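Local structure of exocyst complex component EXO70 (Saccharomyces cerevisiae, 2B1E) at residues Q411-F415 against K503-L509; V471-S475 against F533-Y537. The protein takes part in yeast secretion as a subunit of the exocyst, which tethers secretory vesicles to sites of exocytosis, and plays a role in assembling that complex. One frame throughout, in Å; residues are numbered along the deposited sequence.

Contact 1 of 2, residues Q411-F415 against K503-L509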
loop_
_atom_site.group_PDB
_atom_site.type_symbol
_atom_site.label_atom_id
_atom_site.label_comp_id
_atom_site.label_asym_id
_atom_site.label_seq_id
_atom_site.Cartn_x
_atom_site.Cartn_y
_atom_site.Cartn_z
ATOM N N GLN A 411 30.164 -9.387 25.139
ATOM C CA GLN A 411 31.030 -8.469 24.411
ATOM C C GLN A 411 30.976 -8.733 22.909
ATOM O O GLN A 411 30.752 -7.811 22.127
ATOM C CB GLN A 411 32.478 -8.567 24.915
ATOM C CG GLN A 411 33.436 -7.619 24.178
ATOM C CD GLN A 411 34.797 -7.540 24.845
ATOM O OE1 GLN A 411 35.446 -8.560 25.083
ATOM N NE2 GLN A 411 35.233 -6.329 25.150
ATOM N N ARG A 412 31.164 -9.993 22.515
ATOM C CA ARG A 412 31.135 -10.372 21.101
ATOM C C ARG A 412 29.750 -10.240 20.471
ATOM O O ARG A 412 29.624 -9.761 19.340
ATOM C CB ARG A 412 31.630 -11.814 20.912
ATOM C CG ARG A 412 31.543 -12.264 19.457
ATOM C CD ARG A 412 31.998 -13.695 19.194
ATOM N NE ARG A 412 31.848 -13.991 17.767
ATOM C CZ ARG A 412 32.153 -15.148 17.188
ATOM N NH1 ARG A 412 32.636 -16.156 17.907
ATOM N NH2 ARG A 412 31.974 -15.297 15.884
ATOM N N ILE A 413 28.718 -10.691 21.185
ATOM C CA ILE A 413 27.361 -10.593 20.675
ATOM C C ILE A 413 27.002 -9.113 20.537
ATOM O O ILE A 413 26.390 -8.700 19.544
ATOM C CB ILE A 413 26.358 -11.311 21.614
ATOM C CG1 ILE A 413 26.601 -12.824 21.561
ATOM C CG2 ILE A 413 24.923 -10.961 21.210
ATOM C CD1 ILE A 413 25.934 -13.626 22.711
ATOM N N GLY A 414 27.407 -8.308 21.514
ATOM C CA GLY A 414 27.125 -6.883 21.435
ATOM C C GLY A 414 27.744 -6.269 20.188
ATOM O O GLY A 414 27.113 -5.481 19.478
ATOM N N PHE A 415 28.991 -6.641 19.919
ATOM C CA PHE A 415 29.722 -6.143 18.754
ATOM C C PHE A 415 29.025 -6.593 17.466
ATOM O O PHE A 415 28.791 -5.794 16.552
ATOM C CB PHE A 415 31.160 -6.675 18.794
ATOM C CG PHE A 415 31.984 -6.298 17.588
ATOM C CD1 PHE A 415 32.449 -4.994 17.425
ATOM C CD2 PHE A 415 32.285 -7.245 16.611
ATOM C CE1 PHE A 415 33.205 -4.633 16.301
ATOM C CE2 PHE A 415 33.045 -6.896 15.480
ATOM C CZ PHE A 415 33.504 -5.585 15.327
ATOM N N LYS A 503 40.887 -9.100 24.729
ATOM C CA LYS A 503 39.669 -9.462 24.031
ATOM C C LYS A 503 39.037 -8.286 23.306
ATOM O O LYS A 503 38.530 -8.429 22.190
ATOM C CB LYS A 503 38.686 -10.069 25.032
ATOM C CG LYS A 503 39.207 -11.374 25.602
ATOM C CD LYS A 503 38.274 -11.972 26.642
ATOM C CE LYS A 503 38.693 -13.402 26.936
ATOM N NZ LYS A 503 37.791 -14.032 27.928
ATOM N N THR A 504 39.066 -7.119 23.939
ATOM C CA THR A 504 38.476 -5.936 23.329
ATOM C C THR A 504 39.132 -5.608 21.992
ATOM O O THR A 504 38.491 -5.041 21.102
ATOM C CB THR A 504 38.567 -4.735 24.274
ATOM O OG1 THR A 504 37.977 -5.083 25.529
ATOM C CG2 THR A 504 37.807 -3.548 23.704
ATOM N N LYS A 505 40.400 -5.982 21.842
ATOM C CA LYS A 505 41.131 -5.729 20.597
ATOM C C LYS A 505 40.573 -6.534 19.429
ATOM O O LYS A 505 40.752 -6.166 18.270
ATOM C CB LYS A 505 42.618 -6.051 20.776
ATOM C CG LYS A 505 43.367 -5.029 21.618
ATOM C CD LYS A 505 44.822 -5.422 21.798
ATOM C CE LYS A 505 45.549 -4.487 22.761
ATOM N NZ LYS A 505 46.955 -4.950 22.972
ATOM N N GLN A 506 39.877 -7.620 19.739
ATOM C CA GLN A 506 39.301 -8.485 18.704
ATOM C C GLN A 506 38.055 -7.906 18.032
ATOM O O GLN A 506 37.589 -8.437 17.025
ATOM C CB GLN A 506 38.960 -9.859 19.307
ATOM C CG GLN A 506 40.076 -10.445 20.180
ATOM C CD GLN A 506 39.717 -11.790 20.803
ATOM O OE1 GLN A 506 38.545 -12.114 20.970
ATOM N NE2 GLN A 506 40.727 -12.563 21.171
ATOM N N TYR A 507 37.523 -6.813 18.574
ATOM C CA TYR A 507 36.318 -6.208 18.014
ATOM C C TYR A 507 36.560 -4.767 17.591
ATOM O O TYR A 507 36.613 -3.868 18.418
ATOM C CB TYR A 507 35.190 -6.291 19.045
ATOM C CG TYR A 507 35.064 -7.684 19.616
ATOM C CD1 TYR A 507 34.670 -8.750 18.811
ATOM C CD2 TYR A 507 35.441 -7.956 20.934
ATOM C CE1 TYR A 507 34.664 -10.058 19.298
ATOM C CE2 TYR A 507 35.434 -9.262 21.430
ATOM C CZ TYR A 507 35.050 -10.304 20.604
ATOM O OH TYR A 507 35.080 -11.597 21.070
ATOM N N LYS A 508 36.698 -4.549 16.290
ATOM C CA LYS A 508 36.965 -3.211 15.791
ATOM C C LYS A 508 35.751 -2.595 15.113
ATOM O O LYS A 508 35.372 -2.988 14.007
ATOM C CB LYS A 508 38.170 -3.258 14.840
ATOM C CG LYS A 508 39.434 -3.836 15.499
ATOM C CD LYS A 508 40.642 -3.839 14.562
ATOM C CE LYS A 508 41.825 -4.611 15.162
ATOM N NZ LYS A 508 42.308 -4.074 16.472
ATOM N N LEU A 509 35.125 -1.641 15.801
ATOM C CA LEU A 509 33.954 -0.959 15.261
ATOM C C LEU A 509 34.419 0.010 14.181
ATOM O O LEU A 509 35.523 0.545 14.253
ATOM C CB LEU A 509 33.213 -0.197 16.367
ATOM C CG LEU A 509 32.522 -1.021 17.461
ATOM C CD1 LEU A 509 32.091 -0.116 18.615
ATOM C CD2 LEU A 509 31.318 -1.742 16.875
HETATM O O HOH W 1 35.277 -11.712 23.835
#
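Two rings carry the contact, each laid against the other segment. Tyr507 sets its CB over one face of the Phe415 ring, 3.6 Å from the centroid, while the carbonyl O of Lys508 lies at that ring's edge, 3.5 Å from Phe415 CZ. The Tyr507 ring in turn receives Arg412 CA over one face and Gln506 CB, from its own segment, over the opposite one, with Gln411 OE1 and a water at its edge. The two rings meet obliquely, their planes 47° apart. Phe415 has CG anti to its backbone N (chi1 176°), which carries the ring to Tyr507 and the loop residues after it; Leu509 CD2 lies 3.5 Å from Phe415 CD1. A flat hydrocarbon suits this place, accepting a methylene on its face and a carbonyl at its rim. Gln411, extended, passes obliquely along the CD2-CE2 side of the Tyr507 ring and donates from NE2 to Thr504 OG1 (3.0 Å, N-H...O 144°); that hydroxyl also bonds Leu500 O. The water, 2.8 Å from Tyr507 OH, bonds Gln411 OE1 weakly. Replacing Tyr507 by alanine removes ring and hydroxyl, which would probably leave a gap beside Arg412 and Gln411 and the water without its phenol partner. Helix 410-429 packs against the C-terminal part of helix 483-504 and the chain leading out of it, including a type I turn Thr504-Tyr507; Met456 of helix 440-473 touches Phe415 and Leu509, and Leu509 also reaches helix 512-537.

Contact 2 of 2, residues V471-S475 against F533-Y537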
loop_
_atom_site.group_PDB
_atom_site.type_symbol
_atom_site.label_atom_id
_atom_site.label_comp_id
_atom_site.label_asym_id
_atom_site.label_seq_id
_atom_site.Cartn_x
_atom_site.Cartn_y
_atom_site.Cartn_z
ATOM N N VAL A 471 37.700 -4.322 47.825
ATOM C CA VAL A 471 38.048 -3.223 48.709
ATOM C C VAL A 471 37.081 -3.158 49.902
ATOM O O VAL A 471 37.507 -3.057 51.052
ATOM C CB VAL A 471 38.038 -1.894 47.941
ATOM C CG1 VAL A 471 38.416 -0.743 48.867
ATOM C CG2 VAL A 471 39.022 -1.977 46.779
ATOM N N PHE A 472 35.783 -3.235 49.629
ATOM C CA PHE A 472 34.790 -3.183 50.697
ATOM C C PHE A 472 35.014 -4.289 51.726
ATOM O O PHE A 472 35.078 -4.030 52.928
ATOM C CB PHE A 472 33.381 -3.317 50.118
ATOM C CG PHE A 472 32.793 -2.027 49.632
ATOM C CD1 PHE A 472 33.583 -1.079 48.984
ATOM C CD2 PHE A 472 31.433 -1.779 49.778
ATOM C CE1 PHE A 472 33.023 0.094 48.487
ATOM C CE2 PHE A 472 30.863 -0.606 49.282
ATOM C CZ PHE A 472 31.664 0.330 48.634
ATOM N N ILE A 473 35.156 -5.516 51.242
ATOM C CA ILE A 473 35.349 -6.680 52.106
ATOM C C ILE A 473 36.584 -6.543 53.004
ATOM O O ILE A 473 36.658 -7.136 54.082
ATOM C CB ILE A 473 35.473 -7.975 51.252
ATOM C CG1 ILE A 473 35.306 -9.209 52.141
ATOM C CG2 ILE A 473 36.821 -8.018 50.543
ATOM C CD1 ILE A 473 33.871 -9.512 52.477
ATOM N N ASP A 474 37.541 -5.741 52.561
ATOM C CA ASP A 474 38.777 -5.536 53.297
ATOM C C ASP A 474 38.845 -4.185 54.018
ATOM O O ASP A 474 39.906 -3.777 54.481
ATOM C CB ASP A 474 39.955 -5.702 52.319
ATOM C CG ASP A 474 41.303 -5.376 52.941
ATOM O OD1 ASP A 474 41.721 -4.197 52.874
ATOM O OD2 ASP A 474 41.939 -6.300 53.497
ATOM N N SER A 475 37.714 -3.502 54.157
ATOM C CA SER A 475 37.745 -2.201 54.820
ATOM C C SER A 475 36.707 -1.974 55.923
ATOM O O SER A 475 35.944 -1.008 55.872
ATOM C CB SER A 475 37.627 -1.091 53.765
ATOM O OG SER A 475 38.685 -1.167 52.821
ATOM N N PHE A 533 41.349 3.407 44.015
ATOM C CA PHE A 533 41.929 2.162 44.519
ATOM C C PHE A 533 43.444 2.317 44.695
ATOM O O PHE A 533 44.011 1.958 45.738
ATOM C CB PHE A 533 41.612 1.037 43.516
ATOM C CG PHE A 533 42.313 -0.261 43.795
ATOM C CD1 PHE A 533 42.139 -0.922 45.004
ATOM C CD2 PHE A 533 43.110 -0.853 42.815
ATOM C CE1 PHE A 533 42.746 -2.159 45.239
ATOM C CE2 PHE A 533 43.717 -2.085 43.039
ATOM C CZ PHE A 533 43.536 -2.737 44.251
ATOM N N TYR A 534 44.095 2.850 43.666
ATOM C CA TYR A 534 45.540 3.067 43.690
ATOM C C TYR A 534 45.895 4.040 44.811
ATOM O O TYR A 534 46.832 3.816 45.566
ATOM C CB TYR A 534 45.997 3.637 42.343
ATOM C CG TYR A 534 47.469 3.995 42.251
ATOM C CD1 TYR A 534 48.423 3.051 41.851
ATOM C CD2 TYR A 534 47.903 5.288 42.527
ATOM C CE1 TYR A 534 49.780 3.403 41.723
ATOM C CE2 TYR A 534 49.247 5.646 42.406
ATOM C CZ TYR A 534 50.174 4.704 42.003
ATOM O OH TYR A 534 51.492 5.072 41.874
ATOM N N SER A 535 45.138 5.123 44.922
ATOM C CA SER A 535 45.408 6.116 45.956
ATOM C C SER A 535 45.206 5.543 47.360
ATOM O O SER A 535 45.921 5.885 48.295
ATOM C CB SER A 535 44.495 7.324 45.759
ATOM O OG SER A 535 44.720 8.296 46.765
ATOM N N ARG A 536 44.235 4.654 47.495
ATOM C CA ARG A 536 43.932 4.052 48.783
ATOM C C ARG A 536 45.033 3.107 49.274
ATOM O O ARG A 536 45.303 3.019 50.481
ATOM C CB ARG A 536 42.598 3.297 48.687
ATOM C CG ARG A 536 42.103 2.690 50.001
ATOM C CD ARG A 536 40.814 1.867 49.823
ATOM N NE ARG A 536 39.616 2.682 49.605
ATOM C CZ ARG A 536 39.095 2.973 48.415
ATOM N NH1 ARG A 536 39.657 2.517 47.297
ATOM N NH2 ARG A 536 38.001 3.723 48.341
ATOM N N TYR A 537 45.695 2.425 48.345
ATOM C CA TYR A 537 46.714 1.452 48.726
ATOM C C TYR A 537 48.162 1.657 48.287
ATOM O O TYR A 537 49.032 0.885 48.689
ATOM C CB TYR A 537 46.292 0.071 48.242
ATOM C CG TYR A 537 45.008 -0.444 48.837
ATOM C CD1 TYR A 537 43.861 -0.589 48.056
ATOM C CD2 TYR A 537 44.957 -0.850 50.172
ATOM C CE1 TYR A 537 42.691 -1.140 48.591
ATOM C CE2 TYR A 537 43.806 -1.390 50.709
ATOM C CZ TYR A 537 42.679 -1.540 49.922
ATOM O OH TYR A 537 41.554 -2.116 50.474
#
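Val471 holds CG1 anti to its backbone N (chi1 -179°), and its two methyls thereby divide the work: CG2 meets Phe533 and CG1 meets Arg536. The arginine chain leaves its helix extended but bends at chi3 (-74°), bringing one face of the guanidinium over Val471 CG1, which sits 3.7 Å from both CD and NE of Arg536. Val471 CG2 comes obliquely to the Phe533 ring, 3.7 Å from Phe533 CD1, and lies near the edge of the Tyr537 ring. A branched residue fits because its methyls face different neighbours, CG1 the guanidinium and CG2 the two rings. The side chains of Asp474 and Tyr537 run antiparallel past one another, carboxylate and ring planes 56° apart, and Tyr537 OH donates to Asp474 OD1 at 3.2 Å, meeting it on the anti side. Ser475 OG turns back to donate to Val471 O at 2.8 Å, from above the carbonyl plane. Phe490 of helix 483-504 touches both Phe533 and Tyr537, while Lys489 touches Asp474 and Phe533. Chemically, then, the ends of helices 440-473 and 512-537 are joined by a small apolar patch, beside which the single phenol-carboxylate bond, rather long and out of the carboxylate plane, is probably a modest contribution.

Contacts 1 and 2 both belong to the C-terminal region of Exo70, on the same side of the chain's centre in this elongated, largely helical protein; their centres lie 40 and 64 Å from it. The two contact centres are 30 Å apart and their nearest atoms about 19 Å, so they do not touch. Their segments alternate along the chain: helix 440-473 ends in contact 2, 483-504 runs to contact 1, and 512-537 returns to contact 2. Helix 483-504 also borders contact 2 through Phe490, while helix 440-473 borders contact 1 through Met456. Contact 1 brings helix 410-429 against the 483-504 end, whereas contact 2 joins the C-terminal ends of 440-473 and 512-537.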